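Local atomic coordinates of flagellar hook-associated protein (Burkholderia pseudomallei, PDB entry 4UT1), a protein that probably serves as a structural component of the bacterial flagellum, forming the junction between the hook and the filament. Residues T118-G123 against G334-V339; T122-V127 against Q138-N143; S313-V318 against D432-A437. All coordinates share one frame; numbering follows the deposited sequence.

From the N terminus, helix 113-129 is the first element used, and it enters two contacts. Interaction 2 closes the short loop to helix 134-193 and makes an antiparallel hairpin. Interaction 1 starts from the same stretch, sharing Thr122 and Gly123, but reaches much farther along the chain, to the short strand 337-338. The small loop of interaction 2 thus lies within the large one. Interaction 3 opens at 313-318 on helix 287-322 and closes at 432-437, so its loop crosses that of interaction 1. Strands 337-338 and 435-436 pair, and this joins interactions 1 and 3. Interactions 1 and 3 tie the helices to the two-stranded sheet, while interaction 2 joins two helices.

Interaction 1 of 3, residues T118-G123 against G334-V339; sequences TNYFTG and GSLFAV. With EDO (1,2-ethanediol), chain C.
Tyr120 reaches from helix 113-129 to Leu336 and Phe337, and the two backbones stay well apart. Their nearest CA atoms, Tyr120 CA and Leu336 CA, are 12.0 Å apart. Segment 118-123 is regular helix. Segment 334-339 is loop, with the short strand 337-338 within it. Side chains alone bridge the gap. Tyr120 and Phe337 come from opposite directions and form an offset edge-to-face pair. The edge of Phe337 is turned toward the face of Tyr120, with ring planes at 76° and centroids 5.5 Å apart. Phe337 CE2 lies 3.8 Å from Tyr120 CZ. The phenol oxygen Tyr120 OH sits near the plane of the Phe337 ring, 3.5 Å from Phe337 CE2. One methyl of Leu336 meets the same oxygen, with Leu336 CD1 3.6 Å from Tyr120 OH. Tyr120 extends this far because CG is anti to the backbone N (chi1 178°). All three touching residues are buried. Phe314 of helix 287-322 adds edge-to-face contacts to both Tyr120 and Phe337. Ala144 of helix 134-193 touches both rings as well. Strand 337-338 pairs with strand 435-436, so the aromatic cluster lies between this small sheet and the helices.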
loop_
_atom_site.group_PDB
_atom_site.type_symbol
_atom_site.label_atom_id
_atom_site.label_comp_id
_atom_site.label_asym_id
_atom_site.label_seq_id
_atom_site.Cartn_x
_atom_site.Cartn_y
_atom_site.Cartn_z
ATOM N N THR A 118 -4.455 17.178 4.088
ATOM C CA THR A 118 -3.961 18.536 4.346
ATOM C C THR A 118 -4.732 19.217 5.474
ATOM O O THR A 118 -4.137 19.844 6.362
ATOM C CB THR A 118 -4.055 19.423 3.086
ATOM O OG1 THR A 118 -3.278 18.839 2.035
ATOM C CG2 THR A 118 -3.540 20.831 3.377
ATOM N N ASN A 119 -6.053 19.094 5.428
ATOM C CA ASN A 119 -6.926 19.715 6.417
ATOM C C ASN A 119 -6.741 19.137 7.818
ATOM O O ASN A 119 -6.832 19.855 8.819
ATOM C CB ASN A 119 -8.390 19.589 5.977
ATOM C CG ASN A 119 -8.742 20.554 4.857
ATOM O OD1 ASN A 119 -7.976 21.463 4.561
ATOM N ND2 ASN A 119 -9.905 20.363 4.234
ATOM N N TYR A 120 -6.463 17.840 7.885
ATOM C CA TYR A 120 -6.231 17.201 9.170
ATOM C C TYR A 120 -4.988 17.784 9.832
ATOM O O TYR A 120 -5.015 18.150 11.005
ATOM C CB TYR A 120 -6.054 15.685 9.037
ATOM C CG TYR A 120 -5.761 15.069 10.390
ATOM C CD1 TYR A 120 -6.774 14.912 11.329
ATOM C CD2 TYR A 120 -4.465 14.685 10.747
ATOM C CE1 TYR A 120 -6.508 14.371 12.582
ATOM C CE2 TYR A 120 -4.202 14.142 11.980
ATOM C CZ TYR A 120 -5.220 13.991 12.893
ATOM O OH TYR A 120 -4.958 13.446 14.118
ATOM N N PHE A 121 -3.905 17.881 9.073
ATOM C CA PHE A 121 -2.677 18.432 9.628
ATOM C C PHE A 121 -2.799 19.931 9.948
ATOM O O PHE A 121 -2.270 20.372 10.957
ATOM C CB PHE A 121 -1.497 18.158 8.687
ATOM C CG PHE A 121 -1.086 16.703 8.649
ATOM C CD1 PHE A 121 -0.725 16.041 9.817
ATOM C CD2 PHE A 121 -1.077 15.997 7.456
ATOM C CE1 PHE A 121 -0.364 14.703 9.792
ATOM C CE2 PHE A 121 -0.707 14.660 7.419
ATOM C CZ PHE A 121 -0.353 14.011 8.594
ATOM N N THR A 122 -3.515 20.716 9.142
ATOM C CA THR A 122 -3.635 22.132 9.506
ATOM C C THR A 122 -4.531 22.291 10.735
ATOM O O THR A 122 -4.346 23.207 11.537
ATOM C CB THR A 122 -4.141 23.011 8.343
ATOM O OG1 THR A 122 -5.492 22.671 8.001
ATOM C CG2 THR A 122 -3.240 22.832 7.122
ATOM N N GLY A 123 -5.474 21.380 10.911
ATOM C CA GLY A 123 -6.283 21.358 12.116
ATOM C C GLY A 123 -5.436 21.229 13.375
ATOM O O GLY A 123 -5.735 21.832 14.404
ATOM N N GLY A 334 -1.465 8.180 22.972
ATOM C CA GLY A 334 -1.664 6.864 22.389
ATOM C C GLY A 334 -1.973 6.969 20.909
ATOM O O GLY A 334 -1.813 8.023 20.298
ATOM N N SER A 335 -2.436 5.877 20.315
ATOM C CA SER A 335 -2.790 5.922 18.902
ATOM C C SER A 335 -3.995 6.825 18.656
ATOM O O SER A 335 -4.899 6.887 19.475
ATOM C CB SER A 335 -3.069 4.510 18.387
ATOM O OG SER A 335 -1.850 3.794 18.347
ATOM N N LEU A 336 -3.987 7.525 17.525
ATOM C CA LEU A 336 -5.160 8.274 17.054
ATOM C C LEU A 336 -5.869 7.534 15.910
ATOM O O LEU A 336 -7.040 7.772 15.644
ATOM C CB LEU A 336 -4.755 9.682 16.603
ATOM C CG LEU A 336 -4.161 10.552 17.713
ATOM C CD1 LEU A 336 -3.821 11.930 17.181
ATOM C CD2 LEU A 336 -5.127 10.660 18.889
ATOM N N PHE A 337 -5.156 6.631 15.241
ATOM C CA PHE A 337 -5.722 5.873 14.126
ATOM C C PHE A 337 -5.347 4.396 14.191
ATOM O O PHE A 337 -4.353 4.027 14.801
ATOM C CB PHE A 337 -5.263 6.471 12.793
ATOM C CG PHE A 337 -5.750 7.863 12.571
ATOM C CD1 PHE A 337 -7.000 8.085 12.039
ATOM C CD2 PHE A 337 -4.979 8.960 12.955
ATOM C CE1 PHE A 337 -7.479 9.367 11.867
ATOM C CE2 PHE A 337 -5.448 10.249 12.767
ATOM C CZ PHE A 337 -6.702 10.450 12.216
ATOM N N ALA A 338 -6.163 3.554 13.556
ATOM C CA ALA A 338 -5.888 2.132 13.482
ATOM C C ALA A 338 -6.221 1.590 12.090
ATOM O O ALA A 338 -7.083 2.124 11.398
ATOM C CB ALA A 338 -6.676 1.380 14.559
ATOM N N VAL A 339 -5.509 0.548 11.680
ATOM C CA VAL A 339 -5.792 -0.150 10.432
ATOM C C VAL A 339 -5.647 -1.660 10.643
ATOM O O VAL A 339 -4.951 -2.099 11.564
ATOM C CB VAL A 339 -4.846 0.291 9.292
ATOM C CG1 VAL A 339 -4.908 1.788 9.092
ATOM C CG2 VAL A 339 -3.423 -0.152 9.599
HETATM C C1 EDO C . -13.287 18.726 6.952
HETATM O O1 EDO C . -13.574 18.359 8.311
HETATM C C2 EDO C . -11.776 18.700 6.720
HETATM O O2 EDO C . -11.415 17.802 5.656
#

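Interaction 2 of 3, residues T122-V127 against Q138-N143; sequences TGLQTV and QTAMSN. With EDO (1,2-ethanediol), chain H; EDO (1,2-ethanediol), chain C.
In the antiparallel hairpin of helices 113-129 and 134-193, Leu124 and Val127 pack on Ala140. The axes of the two short segments come within 8.8 Å and run nearly antiparallel, at 169°. The nearest CA atoms, Gly123 CA and Ala140 CA, are 5.1 Å apart. With no side chain at Gly123, the backbones can come this near. The carboxamide of Asn143 occupies the space beside it, with Asn143 ND2 3.8 Å from Gly123 CA.

On the apolar side, the Ala140 methyl meets two branches of the opposite helix. Leu124 CD2 lies 4.0 Å from Ala140 CB, and Val127 CG2 lies 4.1 Å from Ala140 CB. The Leu124 chain runs extended to CD1 (chi2 180°), and the other branch, CD2, is the one that meets the methyl. No hydrogen bond joins the two segments directly.

Asn143 instead uses both ends of its amide on ethanediol molecules, probably from the crystallisation liquor. Asn143 ND2 donates to O1 of the chain H molecule at 2.7 Å, with an N-H...O angle of 154°. Asn143 OD1 accepts from O1 of the chain C molecule at 2.8 Å. Ile444 touches Ala140 from a loop, and helix 572-579 packs on Leu124 and Val127. The whole is an antiparallel alpha-helical hairpin, two consecutive helices joined by a short loop, with its close point here at Gly123 and Ala140.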
loop_
_atom_site.group_PDB
_atom_site.type_symbol
_atom_site.label_atom_id
_atom_site.label_comp_id
_atom_site.label_asym_id
_atom_site.label_seq_id
_atom_site.Cartn_x
_atom_site.Cartn_y
_atom_site.Cartn_z
ATOM N N THR A 122 -3.515 20.716 9.142
ATOM C CA THR A 122 -3.635 22.132 9.506
ATOM C C THR A 122 -4.531 22.291 10.735
ATOM O O THR A 122 -4.346 23.207 11.537
ATOM C CB THR A 122 -4.141 23.011 8.343
ATOM O OG1 THR A 122 -5.492 22.671 8.001
ATOM C CG2 THR A 122 -3.240 22.832 7.122
ATOM N N GLY A 123 -5.474 21.380 10.911
ATOM C CA GLY A 123 -6.283 21.358 12.116
ATOM C C GLY A 123 -5.436 21.229 13.375
ATOM O O GLY A 123 -5.735 21.832 14.404
ATOM N N LEU A 124 -4.372 20.439 13.289
ATOM C CA LEU A 124 -3.494 20.196 14.429
ATOM C C LEU A 124 -2.619 21.413 14.706
ATOM O O LEU A 124 -2.153 21.620 15.822
ATOM C CB LEU A 124 -2.646 18.946 14.179
ATOM C CG LEU A 124 -3.466 17.650 14.075
ATOM C CD1 LEU A 124 -2.563 16.432 13.823
ATOM C CD2 LEU A 124 -4.262 17.426 15.345
ATOM N N GLN A 125 -2.391 22.224 13.683
ATOM C CA GLN A 125 -1.683 23.483 13.884
ATOM C C GLN A 125 -2.523 24.439 14.737
ATOM O O GLN A 125 -1.994 25.182 15.580
ATOM C CB GLN A 125 -1.332 24.113 12.535
ATOM C CG GLN A 125 -0.710 25.493 12.663
ATOM C CD GLN A 125 0.072 25.880 11.429
ATOM O OE1 GLN A 125 -0.250 25.455 10.317
ATOM N NE2 GLN A 125 1.116 26.677 11.618
ATOM N N THR A 126 -3.836 24.424 14.515
ATOM C CA THR A 126 -4.758 25.204 15.332
ATOM C C THR A 126 -4.688 24.738 16.775
ATOM O O THR A 126 -4.668 25.549 17.700
ATOM C CB THR A 126 -6.204 25.090 14.799
ATOM O OG1 THR A 126 -6.241 25.629 13.478
ATOM C CG2 THR A 126 -7.169 25.840 15.675
ATOM N N VAL A 127 -4.618 23.427 16.969
ATOM C CA VAL A 127 -4.491 22.895 18.313
ATOM C C VAL A 127 -3.157 23.365 18.905
ATOM O O VAL A 127 -3.077 23.682 20.086
ATOM C CB VAL A 127 -4.569 21.349 18.343
ATOM C CG1 VAL A 127 -4.144 20.827 19.701
ATOM C CG2 VAL A 127 -5.996 20.863 17.980
ATOM N N GLN A 138 -11.933 19.310 19.146
ATOM C CA GLN A 138 -13.117 18.731 18.515
ATOM C C GLN A 138 -13.079 18.891 16.992
ATOM O O GLN A 138 -13.436 17.972 16.247
ATOM C CB GLN A 138 -14.388 19.363 19.072
ATOM C CG GLN A 138 -15.621 18.583 18.671
ATOM C CD GLN A 138 -15.453 17.102 18.962
ATOM O OE1 GLN A 138 -15.345 16.692 20.123
ATOM N NE2 GLN A 138 -15.393 16.294 17.907
ATOM N N THR A 139 -12.644 20.058 16.532
ATOM C CA THR A 139 -12.514 20.311 15.100
ATOM C C THR A 139 -11.498 19.363 14.471
ATOM O O THR A 139 -11.752 18.780 13.409
ATOM C CB THR A 139 -12.117 21.757 14.826
ATOM O OG1 THR A 139 -13.203 22.615 15.200
ATOM C CG2 THR A 139 -11.801 21.976 13.351
ATOM N N ALA A 140 -10.359 19.198 15.133
ATOM C CA ALA A 140 -9.347 18.249 14.676
ATOM C C ALA A 140 -9.919 16.841 14.513
ATOM O O ALA A 140 -9.602 16.136 13.555
ATOM C CB ALA A 140 -8.163 18.226 15.643
ATOM N N MET A 141 -10.734 16.415 15.468
ATOM C CA MET A 141 -11.325 15.079 15.390
ATOM C C MET A 141 -12.353 14.975 14.254
ATOM O O MET A 141 -12.498 13.909 13.635
ATOM C CB MET A 141 -11.960 14.710 16.735
ATOM C CG MET A 141 -10.940 14.426 17.832
ATOM S SD MET A 141 -9.977 12.942 17.400
ATOM C CE MET A 141 -8.981 12.753 18.864
ATOM N N SER A 142 -13.064 16.069 13.972
ATOM C CA SER A 142 -13.999 16.087 12.848
ATOM C C SER A 142 -13.255 15.942 11.526
ATOM O O SER A 142 -13.715 15.224 10.640
ATOM C CB SER A 142 -14.843 17.363 12.841
ATOM O OG SER A 142 -15.722 17.364 13.949
ATOM N N ASN A 143 -12.104 16.608 11.419
ATOM C CA ASN A 143 -11.202 16.456 10.276
ATOM C C ASN A 143 -10.750 15.007 10.099
ATOM O O ASN A 143 -10.691 14.494 8.969
ATOM C CB ASN A 143 -9.968 17.366 10.437
ATOM C CG ASN A 143 -10.319 18.830 10.350
ATOM O OD1 ASN A 143 -11.313 19.199 9.736
ATOM N ND2 ASN A 143 -9.511 19.677 10.976
HETATM C C1 EDO H . -9.361 22.987 10.214
HETATM O O1 EDO H . -9.460 22.324 11.469
HETATM C C2 EDO H . -8.088 22.608 9.487
HETATM O O2 EDO H . -8.337 22.734 8.087
HETATM C C1 EDO C . -13.287 18.726 6.952
HETATM O O1 EDO C . -13.574 18.359 8.311
HETATM C C2 EDO C . -11.776 18.700 6.720
HETATM O O2 EDO C . -11.415 17.802 5.656
#

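Interaction 3 of 3, residues S313-V318 against D432-A437; sequences SFASQV and DGFSLA
Phe314 and Phe434 bring a long bundle helix, 287-322, against the chain leading into a two-stranded antiparallel sheet. Phe314 and Ala315 lie on the helix. Phe434 lies just before strand 435-436, which pairs with strand 337-338. The backbones keep their distance, with Ala315 CA and Phe434 CA, the nearest pair, 8.5 Å apart.

The tight part is the meeting of the two phenylalanines, whose side chains cross at about a right angle. Phe434 CZ lies 3.8 Å from Phe314 CE1. The CD1 to CE1 side of the Phe314 ring comes to the edge of the Phe434 ring, near its plane. Each ring extends toward the other segment because its CG is anti to its own backbone N, at chi1 167° in Phe314 and -170° in Phe434. Val318 CG2 rests over one face of Phe314, 3.9 Å above the ring plane and offset toward the rim. The Ala315 methyl makes a looser contact beside the aromatic pair.

The rest of segment 432-437 is more open to solvent. Asp432 and Ala437 are exposed, and Gly433, Ser435 and Leu436 are partly exposed. None of these five touches segment 313-318. By contrast, Phe314, Ala315 and Phe434 are all buried.

Neighbouring elements close in on the rings. Leu147 and Leu151 of helix 134-193 touch Phe314 and Phe434 respectively, and Leu593 of helix 593-630 also touches Phe314. Phe337 of strand 337-338 meets both rings, so Phe434 joins the aromatic cluster that contains Tyr120. At the margin of the tight part, Ala315 CB stands 4.3 Å from Phe434 CE2.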
loop_
_atom_site.group_PDB
_atom_site.type_symbol
_atom_site.label_atom_id
_atom_site.label_comp_id
_atom_site.label_asym_id
_atom_site.label_seq_id
_atom_site.Cartn_x
_atom_site.Cartn_y
_atom_site.Cartn_z
ATOM N N SER A 313 0.722 4.679 5.976
ATOM C CA SER A 313 1.779 5.616 6.304
ATOM C C SER A 313 1.233 6.766 7.148
ATOM O O SER A 313 1.868 7.181 8.102
ATOM C CB SER A 313 2.441 6.163 5.040
ATOM O OG SER A 313 3.515 7.018 5.393
ATOM N N PHE A 314 0.058 7.283 6.785
ATOM C CA PHE A 314 -0.568 8.356 7.552
ATOM C C PHE A 314 -0.819 7.937 9.004
ATOM O O PHE A 314 -0.402 8.613 9.933
ATOM C CB PHE A 314 -1.891 8.795 6.889
ATOM C CG PHE A 314 -2.757 9.662 7.770
ATOM C CD1 PHE A 314 -3.671 9.092 8.650
ATOM C CD2 PHE A 314 -2.660 11.050 7.722
ATOM C CE1 PHE A 314 -4.468 9.883 9.457
ATOM C CE2 PHE A 314 -3.465 11.849 8.527
ATOM C CZ PHE A 314 -4.362 11.267 9.399
ATOM N N ALA A 315 -1.515 6.822 9.189
ATOM C CA ALA A 315 -1.811 6.319 10.525
ATOM C C ALA A 315 -0.532 6.077 11.333
ATOM O O ALA A 315 -0.445 6.474 12.490
ATOM C CB ALA A 315 -2.641 5.039 10.439
ATOM N N SER A 316 0.458 5.445 10.712
ATOM C CA SER A 316 1.684 5.105 11.406
ATOM C C SER A 316 2.425 6.362 11.863
ATOM O O SER A 316 2.887 6.438 12.995
ATOM C CB SER A 316 2.590 4.254 10.516
ATOM O OG SER A 316 2.028 2.965 10.314
ATOM N N GLN A 317 2.546 7.332 10.969
ATOM C CA GLN A 317 3.215 8.591 11.307
ATOM C C GLN A 317 2.521 9.372 12.407
ATOM O O GLN A 317 3.175 9.935 13.286
ATOM C CB GLN A 317 3.325 9.490 10.086
ATOM C CG GLN A 317 4.358 9.063 9.093
ATOM C CD GLN A 317 4.446 10.038 7.949
ATOM O OE1 GLN A 317 5.078 11.083 8.068
ATOM N NE2 GLN A 317 3.780 9.725 6.846
ATOM N N VAL A 318 1.204 9.441 12.343
ATOM C CA VAL A 318 0.452 10.219 13.307
ATOM C C VAL A 318 0.529 9.521 14.658
ATOM O O VAL A 318 0.807 10.151 15.682
ATOM C CB VAL A 318 -1.022 10.419 12.845
ATOM C CG1 VAL A 318 -1.906 10.875 13.995
ATOM C CG2 VAL A 318 -1.063 11.415 11.695
ATOM N N ASP A 432 -10.385 -0.602 4.408
ATOM C CA ASP A 432 -11.647 -1.117 4.934
ATOM C C ASP A 432 -11.668 -1.078 6.452
ATOM O O ASP A 432 -12.736 -0.970 7.052
ATOM C CB ASP A 432 -11.909 -2.553 4.444
ATOM C CG ASP A 432 -12.210 -2.625 2.961
ATOM O OD1 ASP A 432 -12.937 -1.745 2.446
ATOM O OD2 ASP A 432 -11.729 -3.582 2.310
ATOM N N GLY A 433 -10.490 -1.160 7.065
ATOM C CA GLY A 433 -10.369 -1.114 8.508
ATOM C C GLY A 433 -9.924 0.227 9.072
ATOM O O GLY A 433 -9.836 0.377 10.288
ATOM N N PHE A 434 -9.665 1.204 8.203
ATOM C CA PHE A 434 -9.184 2.514 8.662
ATOM C C PHE A 434 -10.171 3.164 9.622
ATOM O O PHE A 434 -11.342 3.337 9.293
ATOM C CB PHE A 434 -8.933 3.460 7.477
ATOM C CG PHE A 434 -8.225 4.729 7.868
ATOM C CD1 PHE A 434 -8.941 5.844 8.290
ATOM C CD2 PHE A 434 -6.844 4.800 7.829
ATOM C CE1 PHE A 434 -8.276 7.023 8.683
ATOM C CE2 PHE A 434 -6.180 5.971 8.210
ATOM C CZ PHE A 434 -6.909 7.081 8.626
ATOM N N SER A 435 -9.705 3.548 10.808
ATOM C CA SER A 435 -10.593 4.238 11.736
ATOM C C SER A 435 -9.855 5.074 12.754
ATOM O O SER A 435 -8.656 4.932 12.937
ATOM C CB SER A 435 -11.470 3.245 12.481
ATOM O OG SER A 435 -10.678 2.296 13.139
ATOM N N LEU A 436 -10.606 5.938 13.417
ATOM C CA LEU A 436 -10.083 6.676 14.548
ATOM C C LEU A 436 -9.954 5.692 15.695
ATOM O O LEU A 436 -10.900 4.963 15.996
ATOM C CB LEU A 436 -11.014 7.852 14.903
ATOM C CG LEU A 436 -10.972 9.094 14.012
ATOM C CD1 LEU A 436 -11.403 8.801 12.571
ATOM C CD2 LEU A 436 -11.839 10.226 14.605
ATOM N N ALA A 437 -8.775 5.620 16.311
ATOM C CA ALA A 437 -8.621 4.794 17.498
ATOM C C ALA A 437 -9.442 5.371 18.646
ATOM O O ALA A 437 -9.924 4.637 19.510
ATOM C CB ALA A 437 -7.165 4.685 17.884
#